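Local coordinates for Myo-inositol-1-phosphate synthase-related protein (Thermotoga maritima MSB8, PDB 3CIN) that is of unsettled function but is related to myo-inositol-1-phosphate synthases and binds nicotinamide-adenine-dinucleotide on a Rossmann-type domain, with a magnesium ion also present, at residues Leu258-Asp262 with Asp263-Lys267; Phe151-Lys154 with Glu155-Leu158; Asp116-Leu120 with Lys121-Asp125; Arg376-Ala379 with Tyr380-Arg384; Leu342-Ile345 with Ala346-Arg349. All coordinates share one frame; numbering follows the deposited sequence.

Interaction 1 of 5, residues Leu258-Asp262 with Asp263-Lys267; sequences LALTD and DGKNK
A threonine N-cap starts the helix 262-272, and Thr261 and Gly264 meet there across the first turn. Thr261 OG1 accepts from Gly264 N at 2.9 Å, with an N-H...O angle of 162°, which makes this a capping bond. The torsion responsible is chi1 of 52°, which sets OG1 between the backbone N and the carbonyl carbon and points the hydroxyl oxygen at the Gly264 amide. The carbonyl of the same residue opens the helical series, since Lys265 N donates to Thr261 O at 3.0 Å. Asn266 N follows with a bond of 2.9 Å to Asp262 O, and the Asn266 amide group folds back over that oxygen without a further bond to it. The aliphatic part of Lys265 runs out extended and crosses Leu260 at a slant, with Lys265 CG 3.8 Å from Leu260 CB. Lys265 NZ lies 4.7 Å from Asp262 OD1, opposite charges that are near but do not touch. The contact lies at the surface, where Lys265 reaches Pro291 of strand 287-294, Thr261 rests on Asn106, and Asp262 packs against Asp262 of the second subunit.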
loop_
_atom_site.group_PDB
_atom_site.type_symbol
_atom_site.label_atom_id
_atom_site.label_comp_id
_atom_site.label_asym_id
_atom_site.label_seq_id
_atom_site.Cartn_x
_atom_site.Cartn_y
_atom_site.Cartn_z
ATOM N N LEU A 258 -4.791 25.377 -3.016
ATOM C CA LEU A 258 -4.179 26.294 -3.952
ATOM C C LEU A 258 -4.068 27.731 -3.394
ATOM O O LEU A 258 -3.671 28.648 -4.116
ATOM C CB LEU A 258 -5.009 26.342 -5.211
ATOM C CG LEU A 258 -5.190 25.016 -5.947
ATOM C CD1 LEU A 258 -6.304 25.145 -6.987
ATOM C CD2 LEU A 258 -3.871 24.565 -6.535
ATOM N N ALA A 259 -4.383 27.905 -2.120
ATOM C CA ALA A 259 -4.475 29.236 -1.515
ATOM C C ALA A 259 -3.168 30.026 -1.520
ATOM O O ALA A 259 -3.205 31.237 -1.706
ATOM C CB ALA A 259 -5.074 29.150 -0.085
ATOM N N LEU A 260 -2.026 29.349 -1.408
ATOM C CA LEU A 260 -0.767 30.024 -1.192
ATOM C C LEU A 260 0.053 29.945 -2.503
ATOM O O LEU A 260 0.083 28.902 -3.172
ATOM C CB LEU A 260 0.052 29.360 -0.041
ATOM C CG LEU A 260 -0.478 29.418 1.398
ATOM C CD1 LEU A 260 0.658 29.230 2.465
ATOM C CD2 LEU A 260 -1.204 30.652 1.623
ATOM N N THR A 261 0.694 31.045 -2.859
ATOM C CA THR A 261 1.657 31.029 -3.946
ATOM C C THR A 261 2.911 30.285 -3.491
ATOM O O THR A 261 3.069 30.008 -2.315
ATOM C CB THR A 261 2.035 32.433 -4.346
ATOM O OG1 THR A 261 2.446 33.144 -3.172
ATOM C CG2 THR A 261 0.835 33.158 -4.982
ATOM N N ASP A 262 3.801 29.948 -4.419
ATOM C CA ASP A 262 5.109 29.424 -4.026
ATOM C C ASP A 262 5.842 30.418 -3.097
ATOM O O ASP A 262 6.436 30.016 -2.095
ATOM C CB ASP A 262 5.962 29.064 -5.266
ATOM C CG ASP A 262 5.703 27.625 -5.761
ATOM O OD1 ASP A 262 4.716 26.980 -5.307
ATOM O OD2 ASP A 262 6.495 27.124 -6.593
ATOM N N ASP A 263 5.742 31.706 -3.403
ATOM C CA ASP A 263 6.317 32.751 -2.557
ATOM C C ASP A 263 5.726 32.772 -1.129
ATOM O O ASP A 263 6.468 32.821 -0.139
ATOM C CB ASP A 263 6.134 34.129 -3.216
ATOM C CG ASP A 263 7.225 34.454 -4.275
ATOM O OD1 ASP A 263 7.994 33.552 -4.704
ATOM O OD2 ASP A 263 7.308 35.636 -4.678
ATOM N N GLY A 264 4.399 32.739 -1.020
ATOM C CA GLY A 264 3.739 32.712 0.306
ATOM C C GLY A 264 4.154 31.491 1.118
ATOM O O GLY A 264 4.412 31.575 2.333
ATOM N N LYS A 265 4.231 30.351 0.439
ATOM C CA LYS A 265 4.744 29.126 1.045
ATOM C C LYS A 265 6.163 29.301 1.538
ATOM O O LYS A 265 6.484 28.836 2.631
ATOM C CB LYS A 265 4.661 27.949 0.068
ATOM C CG LYS A 265 3.279 27.308 -0.003
ATOM C CD LYS A 265 3.248 26.170 -1.036
ATOM C CE LYS A 265 1.880 25.459 -1.064
ATOM N NZ LYS A 265 1.577 24.901 -2.428
ATOM N N ASN A 266 7.008 29.942 0.729
ATOM C CA ASN A 266 8.415 30.202 1.109
ATOM C C ASN A 266 8.502 31.100 2.342
ATOM O O ASN A 266 9.346 30.904 3.206
ATOM C CB ASN A 266 9.200 30.854 -0.038
ATOM C CG ASN A 266 9.448 29.906 -1.211
ATOM O OD1 ASN A 266 9.448 28.681 -1.060
ATOM N ND2 ASN A 266 9.655 30.482 -2.393
ATOM N N LYS A 267 7.607 32.074 2.412
ATOM C CA LYS A 267 7.609 33.068 3.483
ATOM C C LYS A 267 7.257 32.456 4.865
ATOM O O LYS A 267 7.818 32.851 5.896
ATOM C CB LYS A 267 6.626 34.189 3.122
ATOM C CG LYS A 267 6.549 35.360 4.115
ATOM C CD LYS A 267 5.183 36.062 4.069
ATOM C CE LYS A 267 5.183 37.300 3.217
ATOM N NZ LYS A 267 3.786 37.793 3.045
#

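Interaction 2 of 5, residues Phe151-Lys154 with Glu155-Leu158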
loop_
_atom_site.group_PDB
_atom_site.type_symbol
_atom_site.label_atom_id
_atom_site.label_comp_id
_atom_site.label_asym_id
_atom_site.label_seq_id
_atom_site.Cartn_x
_atom_site.Cartn_y
_atom_site.Cartn_z
ATOM N N PHE A 151 4.382 37.286 15.402
ATOM C CA PHE A 151 4.910 38.484 16.054
ATOM C C PHE A 151 5.912 38.193 17.166
ATOM O O PHE A 151 6.949 38.823 17.246
ATOM C CB PHE A 151 3.790 39.383 16.570
ATOM C CG PHE A 151 2.998 39.999 15.474
ATOM C CD1 PHE A 151 3.448 41.119 14.839
ATOM C CD2 PHE A 151 1.892 39.369 14.978
ATOM C CE1 PHE A 151 2.747 41.660 13.791
ATOM C CE2 PHE A 151 1.181 39.942 13.954
ATOM C CZ PHE A 151 1.621 41.065 13.351
ATOM N N GLY A 152 5.579 37.292 18.068
ATOM C CA GLY A 152 6.451 37.002 19.186
ATOM C C GLY A 152 6.317 37.989 20.335
ATOM O O GLY A 152 6.215 37.577 21.491
ATOM N N ASN A 153 6.349 39.289 20.017
ATOM C CA ASN A 153 6.168 40.351 20.981
ATOM C C ASN A 153 4.833 41.003 20.717
ATOM O O ASN A 153 4.566 41.431 19.608
ATOM C CB ASN A 153 7.249 41.417 20.841
ATOM C CG ASN A 153 8.572 40.933 21.344
ATOM O OD1 ASN A 153 8.615 40.273 22.385
ATOM N ND2 ASN A 153 9.649 41.162 20.576
ATOM N N LYS A 154 4.017 41.096 21.758
ATOM C CA LYS A 154 2.721 41.749 21.671
ATOM C C LYS A 154 2.810 43.179 21.106
ATOM O O LYS A 154 1.947 43.582 20.323
ATOM C CB LYS A 154 2.112 41.827 23.074
ATOM C CG LYS A 154 0.727 42.365 23.046
ATOM C CD LYS A 154 -0.020 41.993 24.285
ATOM C CE LYS A 154 0.648 42.442 25.537
ATOM N NZ LYS A 154 0.359 43.867 25.785
ATOM N N GLU A 155 3.847 43.926 21.476
ATOM C CA GLU A 155 3.989 45.322 21.047
ATOM C C GLU A 155 3.962 45.438 19.521
ATOM O O GLU A 155 3.360 46.347 18.949
ATOM C CB GLU A 155 5.291 45.939 21.625
ATOM C CG GLU A 155 5.526 47.361 21.180
ATOM C CD GLU A 155 6.729 48.014 21.811
ATOM O OE1 GLU A 155 7.520 47.332 22.509
ATOM O OE2 GLU A 155 6.871 49.241 21.593
ATOM N N ASP A 156 4.577 44.473 18.843
ATOM C CA ASP A 156 4.584 44.482 17.379
ATOM C C ASP A 156 3.195 44.191 16.768
ATOM O O ASP A 156 2.816 44.782 15.744
ATOM C CB ASP A 156 5.603 43.456 16.871
ATOM C CG ASP A 156 7.050 43.885 17.103
ATOM O OD1 ASP A 156 7.349 45.108 17.203
ATOM O OD2 ASP A 156 7.900 42.961 17.138
ATOM N N LEU A 157 2.421 43.319 17.409
ATOM C CA LEU A 157 1.033 43.070 17.003
ATOM C C LEU A 157 0.236 44.353 17.183
ATOM O O LEU A 157 -0.486 44.765 16.295
ATOM C CB LEU A 157 0.457 41.967 17.848
ATOM C CG LEU A 157 -1.014 41.694 17.718
ATOM C CD1 LEU A 157 -1.445 41.343 16.265
ATOM C CD2 LEU A 157 -1.390 40.612 18.753
ATOM N N LEU A 158 0.396 45.002 18.327
ATOM C CA LEU A 158 -0.391 46.218 18.596
ATOM C C LEU A 158 -0.061 47.313 17.602
ATOM O O LEU A 158 -0.954 47.988 17.094
ATOM C CB LEU A 158 -0.145 46.754 19.991
ATOM C CG LEU A 158 -0.487 45.869 21.195
ATOM C CD1 LEU A 158 -0.361 46.606 22.535
ATOM C CD2 LEU A 158 -1.823 45.252 21.049
HETATM O O HOH W 1 8.073 40.781 15.729
HETATM O O HOH W 2 10.145 42.739 18.108
#
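From the loop before helix 154-162, Phe151 lays one ring face over Leu157 CA in the first turn, at the N-terminus of that helix. Leu157 CA stands 3.9 Å from the ring centroid and 14° off the ring normal, the geometry of a CH-pi contact. The side chains of Phe151 and Leu157 cross at about a right angle, bringing Leu157 CD1 to 3.8 Å from Phe151 CE2. With chi1 of -68°, Phe151 CG is anti to the carbonyl carbon, and the ring swings from the loop to the helix. Asn153 holds the N-cap position but makes no side-chain capping bond; its carbonyl O instead takes a weak bond from Asp156 N. The regular pattern begins with Leu158 N donating to Lys154 O at 2.9 Å. Beyond the two segments, Arg168 makes a cation-pi contact with the Phe151 ring, and Asp202 accepts from the backbone N of both Phe151 and Gly152. Two waters bridge the loop to Asp156 OD2. One donates to Phe151 O and to Asp156 OD2, while the second accepts from Asn153 ND2 at 3.0 Å and donates to Asp156 OD2 at 2.5 Å.

Interaction 3 of 5, residues Asp116-Leu120 with Lys121-Asp125; sequences DSMTL and KEAVD
Thr119 and Glu122 grip each other in a capping box at the start of helix 120-134. The glutamate reaches back to the N-cap residue: Thr119 N donates to Glu122 OE1 at 2.9 Å, with an N-H...O angle of 163°, and the oxygen receives it on its anti lone pair. In return Glu122 N donates to Thr119 OG1 at 3.2 Å. Two reciprocal bonds therefore close the box, each satisfying an amide near the helix start. Thr119 has chi1 of 64°, which places OG1 between backbone N and carbonyl carbon, within range of the Glu122 amide. Next to the box, chi1 of 67° and an extended chi2 carry Met118 SD to 3.6 Å from Ala123 N, and Met118 CG lies 4.1 Å from Ala123 CB. Met118 CB also sits 3.3 Å from Glu122 OE1. Backbone bonds continue the turn, with Ala123 N to Thr119 O and Val124 N to Leu120 O both at 2.8 Å. Farther out, Asn164 OD1 accepts from Leu120 N, and Lys121 NZ forms a salt bridge with Glu162. Val124 packs on helix 171-186 through Val174, Tyr177, Ala178 and Leu181.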
loop_
_atom_site.group_PDB
_atom_site.type_symbol
_atom_site.label_atom_id
_atom_site.label_comp_id
_atom_site.label_asym_id
_atom_site.label_seq_id
_atom_site.Cartn_x
_atom_site.Cartn_y
_atom_site.Cartn_z
ATOM N N ASP A 116 -11.913 47.335 3.314
ATOM C CA ASP A 116 -12.059 48.022 2.024
ATOM C C ASP A 116 -12.602 49.441 2.209
ATOM O O ASP A 116 -12.406 50.299 1.351
ATOM C CB ASP A 116 -13.053 47.293 1.134
ATOM C CG ASP A 116 -12.563 45.911 0.667
ATOM O OD1 ASP A 116 -11.345 45.639 0.643
ATOM O OD2 ASP A 116 -13.422 45.104 0.280
ATOM N N SER A 117 -13.311 49.681 3.310
ATOM C CA SER A 117 -13.927 50.983 3.549
ATOM C C SER A 117 -13.510 51.633 4.858
ATOM O O SER A 117 -14.074 52.675 5.243
ATOM C CB SER A 117 -15.436 50.803 3.544
ATOM O OG SER A 117 -15.855 50.079 4.691
ATOM N N MET A 118 -12.557 51.026 5.565
ATOM C CA MET A 118 -12.150 51.521 6.886
ATOM C C MET A 118 -10.783 50.960 7.252
ATOM O O MET A 118 -10.287 50.042 6.597
ATOM C CB MET A 118 -13.222 51.218 7.958
ATOM C CG MET A 118 -13.433 49.756 8.291
ATOM S SD MET A 118 -14.851 49.405 9.365
ATOM C CE MET A 118 -16.212 49.551 8.214
ATOM N N THR A 119 -10.132 51.553 8.255
ATOM C CA THR A 119 -8.854 51.016 8.728
ATOM C C THR A 119 -9.022 49.682 9.472
ATOM O O THR A 119 -10.111 49.333 9.905
ATOM C CB THR A 119 -8.192 52.012 9.669
ATOM O OG1 THR A 119 -9.010 52.172 10.846
ATOM C CG2 THR A 119 -8.034 53.372 8.934
ATOM N N LEU A 120 -7.913 48.957 9.670
ATOM C CA LEU A 120 -7.993 47.707 10.432
ATOM C C LEU A 120 -8.536 47.958 11.862
ATOM O O LEU A 120 -9.335 47.185 12.412
ATOM C CB LEU A 120 -6.625 47.040 10.508
ATOM C CG LEU A 120 -6.270 46.298 9.201
ATOM C CD1 LEU A 120 -4.839 45.778 9.254
ATOM C CD2 LEU A 120 -7.274 45.196 8.864
ATOM N N LYS A 121 -8.087 49.047 12.470
ATOM C CA LYS A 121 -8.506 49.358 13.826
ATOM C C LYS A 121 -10.018 49.580 13.865
ATOM O O LYS A 121 -10.704 49.142 14.791
ATOM C CB LYS A 121 -7.764 50.590 14.339
ATOM C CG LYS A 121 -7.994 50.897 15.801
ATOM C CD LYS A 121 -6.982 51.976 16.308
ATOM C CE LYS A 121 -7.025 52.164 17.835
ATOM N NZ LYS A 121 -6.004 53.188 18.396
ATOM N N GLU A 122 -10.523 50.292 12.875
ATOM C CA GLU A 122 -11.965 50.488 12.744
ATOM C C GLU A 122 -12.741 49.209 12.471
ATOM O O GLU A 122 -13.846 49.015 13.021
ATOM C CB GLU A 122 -12.262 51.478 11.619
ATOM C CG GLU A 122 -11.895 52.911 12.012
ATOM C CD GLU A 122 -11.962 53.917 10.881
ATOM O OE1 GLU A 122 -11.637 53.572 9.706
ATOM O OE2 GLU A 122 -12.318 55.099 11.201
ATOM N N ALA A 123 -12.186 48.372 11.584
ATOM C CA ALA A 123 -12.784 47.076 11.209
ATOM C C ALA A 123 -12.895 46.168 12.452
ATOM O O ALA A 123 -13.945 45.545 12.710
ATOM C CB ALA A 123 -11.961 46.422 10.084
ATOM N N VAL A 124 -11.844 46.147 13.259
ATOM C CA VAL A 124 -11.866 45.414 14.517
ATOM C C VAL A 124 -12.970 45.911 15.461
ATOM O O VAL A 124 -13.753 45.111 15.985
ATOM C CB VAL A 124 -10.510 45.500 15.212
ATOM C CG1 VAL A 124 -10.602 45.045 16.672
ATOM C CG2 VAL A 124 -9.479 44.650 14.445
ATOM N N ASP A 125 -13.041 47.225 15.672
ATOM C CA ASP A 125 -14.098 47.785 16.527
ATOM C C ASP A 125 -15.496 47.455 15.980
ATOM O O ASP A 125 -16.421 47.206 16.730
ATOM C CB ASP A 125 -13.931 49.279 16.636
ATOM C CG ASP A 125 -12.740 49.677 17.472
ATOM O OD1 ASP A 125 -12.214 48.841 18.281
ATOM O OD2 ASP A 125 -12.319 50.836 17.311
#

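Interaction 4 of 5, residues Arg376-Ala379 with Tyr380-Arg384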
loop_
_atom_site.group_PDB
_atom_site.type_symbol
_atom_site.label_atom_id
_atom_site.label_comp_id
_atom_site.label_asym_id
_atom_site.label_seq_id
_atom_site.Cartn_x
_atom_site.Cartn_y
_atom_site.Cartn_z
ATOM N N ARG A 376 -0.191 10.810 21.022
ATOM C CA ARG A 376 -1.560 11.265 21.159
ATOM C C ARG A 376 -2.432 10.437 22.112
ATOM O O ARG A 376 -3.400 10.966 22.655
ATOM C CB ARG A 376 -2.217 11.399 19.787
ATOM C CG ARG A 376 -2.972 12.701 19.646
ATOM C CD ARG A 376 -3.185 13.141 18.134
ATOM N NE ARG A 376 -2.054 13.834 17.533
ATOM C CZ ARG A 376 -1.771 15.118 17.721
ATOM N NH1 ARG A 376 -2.544 15.852 18.487
ATOM N NH2 ARG A 376 -0.711 15.663 17.140
ATOM N N ILE A 377 -2.079 9.179 22.377
ATOM C CA ILE A 377 -2.779 8.397 23.405
ATOM C C ILE A 377 -2.524 8.969 24.787
ATOM O O ILE A 377 -3.420 9.026 25.646
ATOM C CB ILE A 377 -2.446 6.849 23.274
ATOM C CG1 ILE A 377 -3.035 6.320 21.940
ATOM C CG2 ILE A 377 -3.133 6.023 24.390
ATOM C CD1 ILE A 377 -2.404 5.054 21.321
ATOM N N ILE A 378 -1.276 9.386 25.039
ATOM C CA ILE A 378 -0.949 10.081 26.286
ATOM C C ILE A 378 -1.689 11.432 26.378
ATOM O O ILE A 378 -2.311 11.745 27.409
ATOM C CB ILE A 378 0.564 10.241 26.420
ATOM C CG1 ILE A 378 1.235 8.866 26.439
ATOM C CG2 ILE A 378 0.926 11.012 27.685
ATOM C CD1 ILE A 378 2.793 8.986 26.457
ATOM N N ALA A 379 -1.657 12.201 25.293
ATOM C CA ALA A 379 -2.417 13.444 25.224
ATOM C C ALA A 379 -3.906 13.205 25.497
ATOM O O ALA A 379 -4.522 13.973 26.227
ATOM C CB ALA A 379 -2.248 14.147 23.926
ATOM N N TYR A 380 -4.467 12.161 24.917
ATOM C CA TYR A 380 -5.878 11.817 25.130
ATOM C C TYR A 380 -6.194 11.580 26.583
ATOM O O TYR A 380 -7.169 12.127 27.138
ATOM C CB TYR A 380 -6.220 10.578 24.278
ATOM C CG TYR A 380 -7.651 10.113 24.441
ATOM C CD1 TYR A 380 -8.698 10.797 23.833
ATOM C CD2 TYR A 380 -7.932 8.997 25.197
ATOM C CE1 TYR A 380 -10.018 10.357 23.998
ATOM C CE2 TYR A 380 -9.193 8.542 25.337
ATOM C CZ TYR A 380 -10.247 9.220 24.743
ATOM O OH TYR A 380 -11.535 8.742 24.961
ATOM N N GLU A 381 -5.377 10.777 27.281
ATOM C CA GLU A 381 -5.710 10.491 28.671
ATOM C C GLU A 381 -5.594 11.752 29.514
ATOM O O GLU A 381 -6.442 12.015 30.376
ATOM C CB GLU A 381 -4.849 9.370 29.229
ATOM C CG GLU A 381 -5.090 8.029 28.486
ATOM C CD GLU A 381 -6.380 7.229 28.903
ATOM O OE1 GLU A 381 -7.542 7.759 29.063
ATOM O OE2 GLU A 381 -6.205 5.991 29.068
ATOM N N LYS A 382 -4.586 12.573 29.243
ATOM C CA LYS A 382 -4.453 13.845 29.983
ATOM C C LYS A 382 -5.558 14.866 29.697
ATOM O O LYS A 382 -5.958 15.610 30.575
ATOM C CB LYS A 382 -3.087 14.461 29.711
ATOM C CG LYS A 382 -1.936 13.631 30.302
ATOM C CD LYS A 382 -0.579 14.305 30.034
ATOM C CE LYS A 382 0.606 13.593 30.732
ATOM N NZ LYS A 382 1.030 14.214 32.040
ATOM N N MET A 383 -6.060 14.839 28.470
ATOM C CA MET A 383 -7.172 15.679 28.070
ATOM C C MET A 383 -8.420 15.180 28.783
ATOM O O MET A 383 -9.137 15.995 29.323
ATOM C CB MET A 383 -7.359 15.654 26.559
ATOM C CG MET A 383 -8.391 16.570 26.040
ATOM S SD MET A 383 -10.020 15.761 26.016
ATOM C CE MET A 383 -9.727 14.503 24.735
ATOM N N ARG A 384 -8.668 13.867 28.827
ATOM C CA ARG A 384 -9.830 13.369 29.623
ATOM C C ARG A 384 -9.764 13.860 31.078
ATOM O O ARG A 384 -10.749 14.329 31.633
ATOM C CB ARG A 384 -9.949 11.872 29.568
ATOM C CG ARG A 384 -10.249 11.291 28.177
ATOM C CD ARG A 384 -10.474 9.779 28.245
ATOM N NE ARG A 384 -11.611 9.408 29.090
ATOM C CZ ARG A 384 -12.876 9.365 28.681
ATOM N NH1 ARG A 384 -13.195 9.586 27.407
ATOM N NH2 ARG A 384 -13.824 9.054 29.546
#
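Tyr380 meets Arg376 first, its N donating to Arg376 O at 2.8 Å, while Tyr380 CB sits 3.3 Å from the same oxygen. Its CG is anti to the backbone N (chi1 179°), which leads the ring away from 376-379 and toward Arg384, whose CG covers one face. Glu381 N then donates to Ile377 O at 3.1 Å; chi1 of -63° puts Glu381 CG 3.4 Å from Ile377 O, and the bend at chi2 turns the carboxylate off toward the backbone N of Lys392 and, in a weak bond, of Trp393. Lys382 follows, with N bonded to Ile378 O at 3.0 Å. Its aliphatic chain runs beside Ile378, both pointing the same way, and Lys382 CE reaches 4.0 Å from Ile378 CG2. Met383 N donates to Ala379 O at 2.9 Å. Last comes Arg384, whose NH1 donates to Tyr380 OH at 3.1 Å, the hydroxyl oxygen lying 30° out of the guanidinium plane, and whose NH2 forms a salt bridge with Glu50. Ala379 packs on Ala360, and Ile377 and Tyr380 both touch Gln238 of the third subunit. Four successive i to i+4 backbone bonds identify an ordinary alpha helix, 376-386, which packs on helix 356-362 and also touches the third subunit.

Interaction 5 of 5, residues Leu342-Ile345 with Ala346-Arg349; sequences LGKI and ALDR
Lys344 and Asp348 are brought together by torsions that carry the lysine forward along its own helix to the next turn. Its CG is anti to the backbone N (chi1 -176°), and bends at chi2 and chi4 turn the ammonium group to the aspartate. Asp348 meets it with CG anti to its carbonyl carbon (chi1 -66°), and Lys344 NZ then lies 3.1 Å from Asp348 OD1 in a salt bridge, received on the syn lone pair of OD1. In the backbone of the same two residues, Asp348 N donates to Lys344 O at 2.8 Å, a second tie. A different pairing joins the next two residues: Ile345 and Arg349 run alongside each other, and Ile345 CG2 sits over one face of the guanidinium, 3.2 Å above its plane and 3.4 Å from Arg349 NE. Arg349 N also closes on Ile345 O at 2.9 Å. The guanidinium is held further by Trp386, whose backbone O accepts from Arg349 NH2 and whose ring makes a cation-pi contact. The end of helix 328-348, with Arg349 just beyond it, lies against helix 376-386 through Trp386 and against helix 356-362 through Leu342, while Ala346 meets Val215 and Leu342 meets Phe217 of strand 214-217.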
loop_
_atom_site.group_PDB
_atom_site.type_symbol
_atom_site.label_atom_id
_atom_site.label_comp_id
_atom_site.label_asym_id
_atom_site.label_seq_id
_atom_site.Cartn_x
_atom_site.Cartn_y
_atom_site.Cartn_z
ATOM N N LEU A 342 -15.461 22.027 25.047
ATOM C CA LEU A 342 -14.301 22.218 25.898
ATOM C C LEU A 342 -13.939 23.698 26.057
ATOM O O LEU A 342 -13.395 24.115 27.100
ATOM C CB LEU A 342 -13.104 21.468 25.327
ATOM C CG LEU A 342 -13.164 19.943 25.295
ATOM C CD1 LEU A 342 -11.995 19.371 24.452
ATOM C CD2 LEU A 342 -13.200 19.340 26.706
ATOM N N GLY A 343 -14.182 24.502 25.036
ATOM C CA GLY A 343 -13.916 25.946 25.154
ATOM C C GLY A 343 -14.811 26.587 26.199
ATOM O O GLY A 343 -14.372 27.438 26.958
ATOM N N LYS A 344 -16.078 26.203 26.219
ATOM C CA LYS A 344 -17.011 26.713 27.253
ATOM C C LYS A 344 -16.602 26.267 28.669
ATOM O O LYS A 344 -16.701 27.033 29.620
ATOM C CB LYS A 344 -18.420 26.276 26.903
ATOM C CG LYS A 344 -19.509 26.792 27.801
ATOM C CD LYS A 344 -19.567 28.312 27.762
ATOM C CE LYS A 344 -20.841 28.879 28.353
ATOM N NZ LYS A 344 -21.223 28.249 29.637
ATOM N N ILE A 345 -16.130 25.019 28.841
ATOM C CA ILE A 345 -15.587 24.595 30.118
ATOM C C ILE A 345 -14.369 25.430 30.540
ATOM O O ILE A 345 -14.264 25.884 31.690
ATOM C CB ILE A 345 -15.207 23.070 30.112
ATOM C CG1 ILE A 345 -16.492 22.206 30.021
ATOM C CG2 ILE A 345 -14.436 22.697 31.351
ATOM C CD1 ILE A 345 -16.240 20.741 29.586
ATOM N N ALA A 346 -13.430 25.643 29.616
ATOM C CA ALA A 346 -12.251 26.442 29.939
ATOM C C ALA A 346 -12.614 27.864 30.298
ATOM O O ALA A 346 -12.059 28.454 31.229
ATOM C CB ALA A 346 -11.240 26.410 28.816
ATOM N N LEU A 347 -13.570 28.401 29.569
ATOM C CA LEU A 347 -14.115 29.745 29.880
ATOM C C LEU A 347 -14.767 29.785 31.241
ATOM O O LEU A 347 -14.491 30.714 32.043
ATOM C CB LEU A 347 -15.074 30.177 28.765
ATOM C CG LEU A 347 -15.925 31.404 29.040
ATOM C CD1 LEU A 347 -14.998 32.595 29.225
ATOM C CD2 LEU A 347 -16.838 31.599 27.836
ATOM N N ASP A 348 -15.650 28.824 31.522
ATOM C CA ASP A 348 -16.293 28.701 32.841
ATOM C C ASP A 348 -15.261 28.634 33.974
ATOM O O ASP A 348 -15.445 29.213 35.044
ATOM C CB ASP A 348 -17.201 27.461 32.923
ATOM C CG ASP A 348 -18.408 27.536 32.007
ATOM O OD1 ASP A 348 -18.772 28.628 31.497
ATOM O OD2 ASP A 348 -18.987 26.449 31.797
ATOM N N ARG A 349 -14.178 27.949 33.738
ATOM C CA ARG A 349 -13.072 27.868 34.699
ATOM C C ARG A 349 -12.107 29.071 34.705
ATOM O O ARG A 349 -11.141 29.078 35.456
ATOM C CB ARG A 349 -12.230 26.647 34.365
ATOM C CG ARG A 349 -12.932 25.346 34.610
ATOM C CD ARG A 349 -11.981 24.258 34.226
ATOM N NE ARG A 349 -12.597 22.949 34.225
ATOM C CZ ARG A 349 -11.962 21.861 33.796
ATOM N NH1 ARG A 349 -10.726 21.946 33.349
ATOM N NH2 ARG A 349 -12.584 20.699 33.798
#

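In the fold
All five contacts are local, each within a helix or at one of its ends, yet their settings differ. Interactions 1 and 2 are surface contacts, whereas interactions 3, 4 and 5 are partly buried. Interactions 1, 2 and 3 sit at helix starts: threonine hydroxyls cap in 1 and 3, the latter with a reciprocal glutamate, while interaction 2, without a side-chain cap, has an aromatic face and bridging waters. Interaction 4 is regular helix, and interaction 5 is the C-terminal end of one, with an ion pair; their nearest atoms are about 4 Å apart, and helix 376-386 carries interaction 4 and also Trp386, which binds Arg349. Interactions 2 and 3 share helix 171-186 as a neighbour. Interactions 1 and 4 alone touch other subunits.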